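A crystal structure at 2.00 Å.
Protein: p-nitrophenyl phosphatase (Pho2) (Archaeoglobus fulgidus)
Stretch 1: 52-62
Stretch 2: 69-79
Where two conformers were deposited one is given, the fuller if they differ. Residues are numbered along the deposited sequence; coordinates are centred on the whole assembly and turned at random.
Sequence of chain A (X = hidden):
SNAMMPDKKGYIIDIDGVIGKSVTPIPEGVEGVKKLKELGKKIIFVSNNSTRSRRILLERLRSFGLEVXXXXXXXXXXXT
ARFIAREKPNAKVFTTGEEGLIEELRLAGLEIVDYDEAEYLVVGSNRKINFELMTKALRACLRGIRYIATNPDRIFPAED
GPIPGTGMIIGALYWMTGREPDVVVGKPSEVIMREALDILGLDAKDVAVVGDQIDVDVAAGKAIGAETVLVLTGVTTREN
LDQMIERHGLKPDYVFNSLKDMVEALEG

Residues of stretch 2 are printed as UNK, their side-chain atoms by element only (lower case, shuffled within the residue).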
ATOM      1  N   ARG A  52     -18.652   4.158   9.509  1.00 27.14           N
ATOM      2  CA  ARG A  52     -19.957   4.576  10.000  1.00 26.71           C
ATOM      3  C   ARG A  52     -19.852   5.128  11.441  1.00 26.73           C
ATOM      4  O   ARG A  52     -18.991   4.707  12.242  1.00 27.54           O
ATOM      5  CB  ARG A  52     -20.953   3.423   9.933  1.00 28.10           C
ATOM      6  CG  ARG A  52     -21.106   2.721   8.568  1.00 25.71           C
ATOM      7  CD  ARG A  52     -21.301   3.645   7.361  1.00 25.54           C
ATOM      8  NE  ARG A  52     -22.410   4.604   7.452  1.00 28.31           N
ATOM      9  CZ  ARG A  52     -23.675   4.381   7.085  1.00 28.65           C
ATOM     10  NH1 ARG A  52     -24.070   3.196   6.634  1.00 31.80           N
ATOM     11  NH2 ARG A  52     -24.570   5.337   7.215  1.00 28.64           N
ATOM     12  N   SER A  53     -20.667   6.135  11.724  1.00 25.66           N
ATOM     13  CA  SER A  53     -20.676   6.801  13.013  1.00 25.70           C
ATOM     14  C   SER A  53     -21.260   5.850  14.056  1.00 25.86           C
ATOM     15  O   SER A  53     -21.957   4.870  13.710  1.00 26.30           O
ATOM     16  CB  SER A  53     -21.494   8.076  12.904  1.00 25.27           C
ATOM     17  OG  SER A  53     -22.875   7.784  12.724  1.00 27.65           O
ATOM     18  N   ARG A  54     -21.015   6.137  15.329  1.00 25.24           N
ATOM     19  CA  ARG A  54     -21.555   5.313  16.392  1.00 26.49           C
ATOM     20  C   ARG A  54     -23.061   5.202  16.279  1.00 26.53           C
ATOM     21  O   ARG A  54     -23.624   4.112  16.462  1.00 27.75           O
ATOM     22  CB  ARG A  54     -21.218   5.857  17.779  1.00 26.33           C
ATOM     23  CG  ARG A  54     -21.817   4.982  18.872  1.00 30.80           C
ATOM     24  CD  ARG A  54     -21.355   5.267  20.286  1.00 33.48           C
ATOM     25  NE  ARG A  54     -21.688   6.615  20.687  1.00 37.54           N
ATOM     26  CZ  ARG A  54     -21.602   7.090  21.936  1.00 41.67           C
ATOM     27  NH1 ARG A  54     -21.882   8.355  22.141  1.00 42.25           N
ATOM     28  NH2 ARG A  54     -21.192   6.332  22.962  1.00 43.16           N
ATOM     29  N   ARG A  55     -23.733   6.311  16.012  1.00 26.80           N
ATOM     30  CA  ARG A  55     -25.185   6.280  16.083  1.00 27.94           C
ATOM     31  C   ARG A  55     -25.781   5.470  14.969  1.00 26.73           C
ATOM     32  O   ARG A  55     -26.815   4.874  15.163  1.00 27.85           O
ATOM     33  CB  ARG A  55     -25.779   7.681  16.143  1.00 29.03           C
ATOM     34  CG  ARG A  55     -27.259   7.685  16.436  1.00 32.49           C
ATOM     35  CD  ARG A  55     -27.697   9.018  17.000  1.00 37.72           C
ATOM     36  NE  ARG A  55     -26.870   9.379  18.139  1.00 38.34           N
ATOM     37  CZ  ARG A  55     -27.150   9.077  19.400  1.00 42.94           C
ATOM     38  NH1 ARG A  55     -28.270   8.414  19.723  1.00 41.45           N
ATOM     39  NH2 ARG A  55     -26.295   9.463  20.351  1.00 44.67           N
ATOM     40  N   ILE A  56     -25.134   5.391  13.806  1.00 25.98           N
ATOM     41  CA  ILE A  56     -25.628   4.439  12.757  1.00 25.58           C
ATOM     42  C   ILE A  56     -25.683   2.993  13.269  1.00 26.11           C
ATOM     43  O   ILE A  56     -26.709   2.267  13.118  1.00 26.52           O
ATOM     44  CB  ILE A  56     -24.762   4.486  11.502  1.00 24.62           C
ATOM     45  CG1 ILE A  56     -24.767   5.901  10.891  1.00 25.20           C
ATOM     46  CG2 ILE A  56     -25.114   3.376  10.542  1.00 24.93           C
ATOM     47  CD1 ILE A  56     -26.078   6.410  10.431  1.00 25.36           C
ATOM     48  N   LEU A  57     -24.588   2.564  13.888  1.00 26.33           N
ATOM     49  CA  LEU A  57     -24.523   1.203  14.429  1.00 26.44           C
ATOM     50  C   LEU A  57     -25.466   0.981  15.613  1.00 25.58           C
ATOM     51  O   LEU A  57     -26.048  -0.108  15.768  1.00 26.47           O
ATOM     52  CB  LEU A  57     -23.061   0.850  14.777  1.00 27.58           C
ATOM     53  CG  LEU A  57     -22.155   0.608  13.544  1.00 30.23           C
ATOM     54  CD1 LEU A  57     -20.722   0.226  13.935  1.00 35.09           C
ATOM     55  CD2 LEU A  57     -22.757  -0.498  12.668  1.00 32.46           C
ATOM     56  N   LEU A  58     -25.643   2.006  16.437  1.00 24.64           N
ATOM     57  CA  LEU A  58     -26.658   2.023  17.482  1.00 24.67           C
ATOM     58  C   LEU A  58     -28.013   1.802  16.840  1.00 25.37           C
ATOM     59  O   LEU A  58     -28.751   0.888  17.216  1.00 25.65           O
ATOM     60  CB  LEU A  58     -26.638   3.359  18.249  1.00 24.00           C
ATOM     61  CG  LEU A  58     -27.624   3.576  19.414  1.00 27.10           C
ATOM     62  CD1 LEU A  58     -27.414   2.449  20.429  1.00 23.01           C
ATOM     63  CD2 LEU A  58     -27.564   4.990  20.070  1.00 27.41           C
ATOM     64  N   GLU A  59     -28.342   2.622  15.845  1.00 25.84           N
ATOM     65  CA  GLU A  59     -29.628   2.504  15.186  1.00 25.73           C
ATOM     66  C   GLU A  59     -29.767   1.129  14.520  1.00 26.01           C
ATOM     67  O   GLU A  59     -30.801   0.515  14.649  1.00 28.42           O
ATOM     68  CB  GLU A  59     -29.857   3.681  14.208  1.00 24.88           C
ATOM     69  CG  GLU A  59     -30.167   4.942  14.977  1.00 25.82           C
ATOM     70  CD  GLU A  59     -30.243   6.218  14.116  1.00 26.38           C
ATOM     71  OE1 GLU A  59     -30.280   6.132  12.877  1.00 27.14           O
ATOM     72  OE2 GLU A  59     -30.263   7.288  14.720  1.00 23.80           O
ATOM     73  N   ARG A  60     -28.704   0.590  13.939  1.00 26.36           N
ATOM     74  CA  ARG A  60     -28.786  -0.747  13.372  1.00 27.05           C
ATOM     75  C   ARG A  60     -29.118  -1.824  14.401  1.00 27.96           C
ATOM     76  O   ARG A  60     -30.048  -2.628  14.186  1.00 29.35           O
ATOM     77  CB  ARG A  60     -27.555  -1.097  12.598  1.00 27.28           C
ATOM     78  CG  ARG A  60     -27.607  -2.532  12.046  1.00 28.71           C
ATOM     79  CD  ARG A  60     -26.365  -2.844  11.274  1.00 30.25           C
ATOM     80  NE  ARG A  60     -26.165  -1.851  10.247  1.00 31.89           N
ATOM     81  CZ  ARG A  60     -25.089  -1.731   9.486  1.00 36.99           C
ATOM     82  NH1 ARG A  60     -24.065  -2.564   9.616  1.00 40.40           N
ATOM     83  NH2 ARG A  60     -25.048  -0.756   8.583  1.00 38.77           N
ATOM     84  N   LEU A  61     -28.395  -1.863  15.516  1.00 27.38           N
ATOM     85  CA  LEU A  61     -28.704  -2.845  16.564  1.00 28.83           C
ATOM     86  C   LEU A  61     -30.168  -2.742  17.011  1.00 30.23           C
ATOM     87  O   LEU A  61     -30.854  -3.756  17.168  1.00 27.34           O
ATOM     88  CB  LEU A  61     -27.781  -2.731  17.782  1.00 27.97           C
ATOM     89  CG  LEU A  61     -26.317  -3.165  17.503  1.00 31.08           C
ATOM     90  CD1 LEU A  61     -25.513  -3.148  18.738  1.00 31.85           C
ATOM     91  CD2 LEU A  61     -26.276  -4.533  16.906  1.00 31.32           C
ATOM     92  N   ARG A  62     -30.648  -1.510  17.207  1.00 31.65           N
ATOM     93  CA  ARG A  62     -32.069  -1.344  17.527  1.00 33.19           C
ATOM     94  C   ARG A  62     -32.992  -1.858  16.429  1.00 33.68           C
ATOM     95  O   ARG A  62     -34.018  -2.412  16.759  1.00 34.52           O
ATOM     96  CB  ARG A  62     -32.418   0.101  17.911  1.00 34.17           C
ATOM     97  CG  ARG A  62     -31.649   0.600  19.135  1.00 35.65           C
ATOM     98  CD  ARG A  62     -31.666   2.156  19.190  1.00 38.93           C
ATOM     99  NE  ARG A  62     -31.240   2.650  20.489  1.00 38.28           N
ATOM    100  CZ  ARG A  62     -31.083   3.944  20.811  1.00 40.45           C
ATOM    101  NH1 ARG A  62     -31.302   4.925  19.918  1.00 42.27           N
ATOM    102  NH2 ARG A  62     -30.704   4.249  22.039  1.00 36.33           N
ATOM    103  N   UNK A  69     -28.379   1.187  24.580  1.00 40.78           N
ATOM    104  CA  UNK A  69     -28.040   2.622  24.734  1.00 40.51           C
ATOM    105  C   UNK A  69     -26.711   3.004  24.074  1.00 39.94           C
ATOM    106  O   UNK A  69     -25.867   2.145  23.824  1.00 38.36           O
ATOM    107  N   UNK A  70     -26.566   4.296  23.775  1.00 39.60           N
ATOM    108  CA  UNK A  70     -25.301   4.919  23.347  1.00 40.47           C
ATOM    109  C   UNK A  70     -24.027   4.257  23.918  1.00 39.52           C
ATOM    110  O   UNK A  70     -23.082   3.862  23.191  1.00 39.24           O
ATOM    111  o   UNK A  70     -26.562   9.327  23.213  1.00 52.91           O
ATOM    112  o   UNK A  70     -24.497   9.421  23.981  1.00 52.73           O
ATOM    113  c   UNK A  70     -25.425   8.829  23.370  1.00 48.87           C
ATOM    114  c   UNK A  70     -25.308   6.381  23.845  1.00 41.71           C
ATOM    115  c   UNK A  70     -25.183   7.442  22.791  1.00 44.37           C
ATOM    116  N   UNK A  71     -23.979   4.169  25.232  1.00 38.69           N
ATOM    117  CA  UNK A  71     -22.715   3.811  25.858  0.60 39.06           C
ATOM    118  C   UNK A  71     -22.385   2.317  25.728  1.00 38.50           C
ATOM    119  O   UNK A  71     -21.256   1.919  25.959  1.00 39.19           O
ATOM    120  c   UNK A  71     -22.651   4.371  27.287  0.60 39.67           C
ATOM    121  c   UNK A  71     -22.563   5.904  27.294  0.60 39.47           C
ATOM    122  o   UNK A  71     -21.916   6.499  26.395  0.60 41.91           O
ATOM    123  o   UNK A  71     -23.162   6.528  28.172  0.60 44.00           O
ATOM    124  N   UNK A  72     -23.350   1.526  25.279  1.00 37.05           N
ATOM    125  CA  UNK A  72     -23.121   0.114  25.031  1.00 36.55           C
ATOM    126  C   UNK A  72     -22.495  -0.178  23.644  1.00 34.72           C
ATOM    127  O   UNK A  72     -22.345  -1.348  23.318  1.00 35.73           O
ATOM    128  o   UNK A  72     -27.406  -0.812  25.958  1.00 44.68           O
ATOM    129  o   UNK A  72     -26.526  -2.638  26.777  1.00 47.97           O
ATOM    130  c   UNK A  72     -24.453  -0.657  25.101  1.00 36.45           C
ATOM    131  c   UNK A  72     -25.070  -0.768  26.471  1.00 40.51           C
ATOM    132  c   UNK A  72     -26.432  -1.454  26.409  1.00 43.00           C
ATOM    133  N   UNK A  73     -22.190   0.852  22.842  1.00 32.12           N
ATOM    134  CA  UNK A  73     -21.643   0.706  21.474  0.60 31.21           C
ATOM    135  C   UNK A  73     -20.282   1.384  21.417  1.00 30.16           C
ATOM    136  O   UNK A  73     -20.191   2.573  21.714  1.00 29.34           O
ATOM    137  c   UNK A  73     -24.296  -0.204  19.896  0.60 30.88           C
ATOM    138  c   UNK A  73     -23.980   1.133  20.394  0.60 30.26           C
ATOM    139  c   UNK A  73     -21.944   1.097  18.989  0.60 30.81           C
ATOM    140  c   UNK A  73     -22.482   1.448  20.362  0.60 30.91           C
ATOM    141  N   UNK A  74     -19.240   0.645  21.046  1.00 28.38           N
ATOM    142  CA  UNK A  74     -17.919   1.207  20.862  1.00 27.82           C
ATOM    143  C   UNK A  74     -17.450   0.845  19.463  1.00 27.09           C
ATOM    144  O   UNK A  74     -17.070  -0.324  19.201  1.00 26.76           O
ATOM    145  c   UNK A  74     -14.772   0.660  23.126  1.00 28.46           C
ATOM    146  c   UNK A  74     -16.937   0.681  21.931  1.00 28.34           C
ATOM    147  c   UNK A  74     -15.544   1.347  22.065  1.00 29.85           C
ATOM    148  c   UNK A  74     -15.620   2.864  22.342  1.00 30.69           C
ATOM    149  N   UNK A  75     -17.472   1.832  18.566  1.00 24.21           N
ATOM    150  CA  UNK A  75     -17.057   1.622  17.183  1.00 24.13           C
ATOM    151  C   UNK A  75     -15.782   2.442  16.918  1.00 23.84           C
ATOM    152  O   UNK A  75     -15.521   3.457  17.576  1.00 23.13           O
ATOM    153  c   UNK A  75     -18.210   1.946  16.191  1.00 24.51           C
ATOM    154  c   UNK A  75     -18.618   3.473  16.250  1.00 22.53           C
ATOM    155  c   UNK A  75     -17.848   1.437  14.756  1.00 24.66           C
ATOM    156  N   UNK A  76     -14.960   1.927  16.005  1.00 23.12           N
ATOM    157  CA  UNK A  76     -13.624   2.425  15.827  1.00 23.25           C
ATOM    158  C   UNK A  76     -13.641   3.887  15.437  1.00 22.65           C
ATOM    159  O   UNK A  76     -12.750   4.608  15.791  1.00 23.68           O
ATOM    160  c   UNK A  76     -12.846   1.566  14.749  1.00 21.54           C
ATOM    161  N   UNK A  77     -14.643   4.327  14.692  1.00 23.15           N
ATOM    162  CA  UNK A  77     -14.683   5.724  14.281  1.00 23.32           C
ATOM    163  C   UNK A  77     -14.791   6.616  15.533  1.00 23.77           C
ATOM    164  O   UNK A  77     -13.985   7.544  15.759  1.00 23.63           O
ATOM    165  c   UNK A  77     -15.881   6.017  13.369  1.00 23.43           C
ATOM    166  c   UNK A  77     -15.703   5.342  11.937  1.00 21.50           C
ATOM    167  o   UNK A  77     -17.082   5.552  13.994  1.00 21.78           O
ATOM    168  N   UNK A  78     -15.748   6.273  16.389  1.00 23.28           N
ATOM    169  CA  UNK A  78     -15.914   7.026  17.674  1.00 23.55           C
ATOM    170  C   UNK A  78     -14.685   6.851  18.596  1.00 22.94           C
ATOM    171  O   UNK A  78     -14.227   7.819  19.246  1.00 22.12           O
ATOM    172  c   UNK A  78     -17.996   7.802  22.400  1.00 31.50           C
ATOM    173  c   UNK A  78     -17.009   6.195  20.859  1.00 28.29           C
ATOM    174  o   UNK A  78     -18.330   8.303  23.641  1.00 31.65           O
ATOM    175  c   UNK A  78     -18.161   8.119  20.031  1.00 28.48           C
ATOM    176  c   UNK A  78     -18.446   8.533  21.318  1.00 28.45           C
ATOM    177  c   UNK A  78     -17.267   6.623  22.215  1.00 28.35           C
ATOM    178  c   UNK A  78     -17.454   6.965  19.769  1.00 25.78           C
ATOM    179  c   UNK A  78     -17.206   6.547  18.345  1.00 23.49           C
ATOM    180  N   UNK A  79     -14.142   5.624  18.669  1.00 22.84           N
ATOM    181  CA  UNK A  79     -13.095   5.357  19.632  1.00 23.68           C
ATOM    182  C   UNK A  79     -11.927   6.233  19.214  1.00 24.39           C
ATOM    183  O   UNK A  79     -11.256   6.842  20.060  1.00 26.03           O
ATOM    184  c   UNK A  79     -12.699   3.832  19.680  1.00 23.18           C
TER

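Position 69 carries no side-chain atoms at all; its backbone O lies 3.7 Å from Leu58 CD1, and its CA sits 4.1 Å from Arg62 NH2. It is Gly69.

Position 70 has three carbons, the third bearing two oxygens; one oxygen lies close to Arg55 NH2 and the other faces Arg54 NH1. The chain is long enough to make it Glu70. OE2 accepts a hydrogen bond from Arg55 NH2 at 2.9 Å, the short arm of a salt bridge, while OE1 forms a longer one, 3.4 Å, with Arg54 NH1. One carboxylate thus serves two neighbouring arginines, and its CG covers one face of the Arg54 guanidinium.

Position 71 has two carbons, the second with two oxygens. CA-to-CB points away, yet the acid comes back within reach of Arg54 NH2. This is Asp71, and OD1 makes a salt bridge with Arg54 NH2 at 3.5 Å, near the guanidinium plane.

Position 72 again shows three carbons ending in two oxygens, and nothing on stretch 1 is touched. This is Glu72, whose OE1 accepts from Gly69 N at 2.6 Å and so braces its own turn.

Position 73 has four carbons forked at the first, one arm two carbons long. It points toward the helix and meets Leu58 and Leu61: Ile73, with CD1 3.4 Å from Leu61 CD1 and CG1 3.7 Å from Leu58 CD1.

Position 74 has four carbons forked at the second, directed away from stretch 1 and free of contact with it: Leu74.

Position 75, one carbon carrying two more, points toward the helix again and packs on Leu57. It is Val75, CG2 lying 3.2 Å from Leu57 CD1.

Position 76 has a single carbon and no contact: Ala76.

Position 77 has one carbon bearing an oxygen and a carbon, the oxygen close to Arg52 O, hence Thr77. Its OG1 donates to Arg52 O at 2.7 Å, tying the start of one helix to the loop leading into the other.

Position 78 shows one carbon, then a six-membered ring with an oxygen, and the Arg54 guanidinium lies flat on that ring: Tyr78, CE1 being 3.5 Å from Arg54 CZ.

Position 79, one carbon out of reach, is Ala79.

The rules are legible. Strand alternation sends Ile73 and Val75 toward the leucines of the helix and Leu74 away. Arg54, the residue most covered by the partner stretch, is held between Tyr78 on one face and Glu70 on the opposite face, with Asp71 at its edge: a buried charge is given an aromatic ring to stack on, aliphatic cover over its other face, and acids. The Thr77 hydrogen bond fixes one end of this contact, while the acids engage the arginines further along.

Stretch 2 (69-79) GEDEILVATYA
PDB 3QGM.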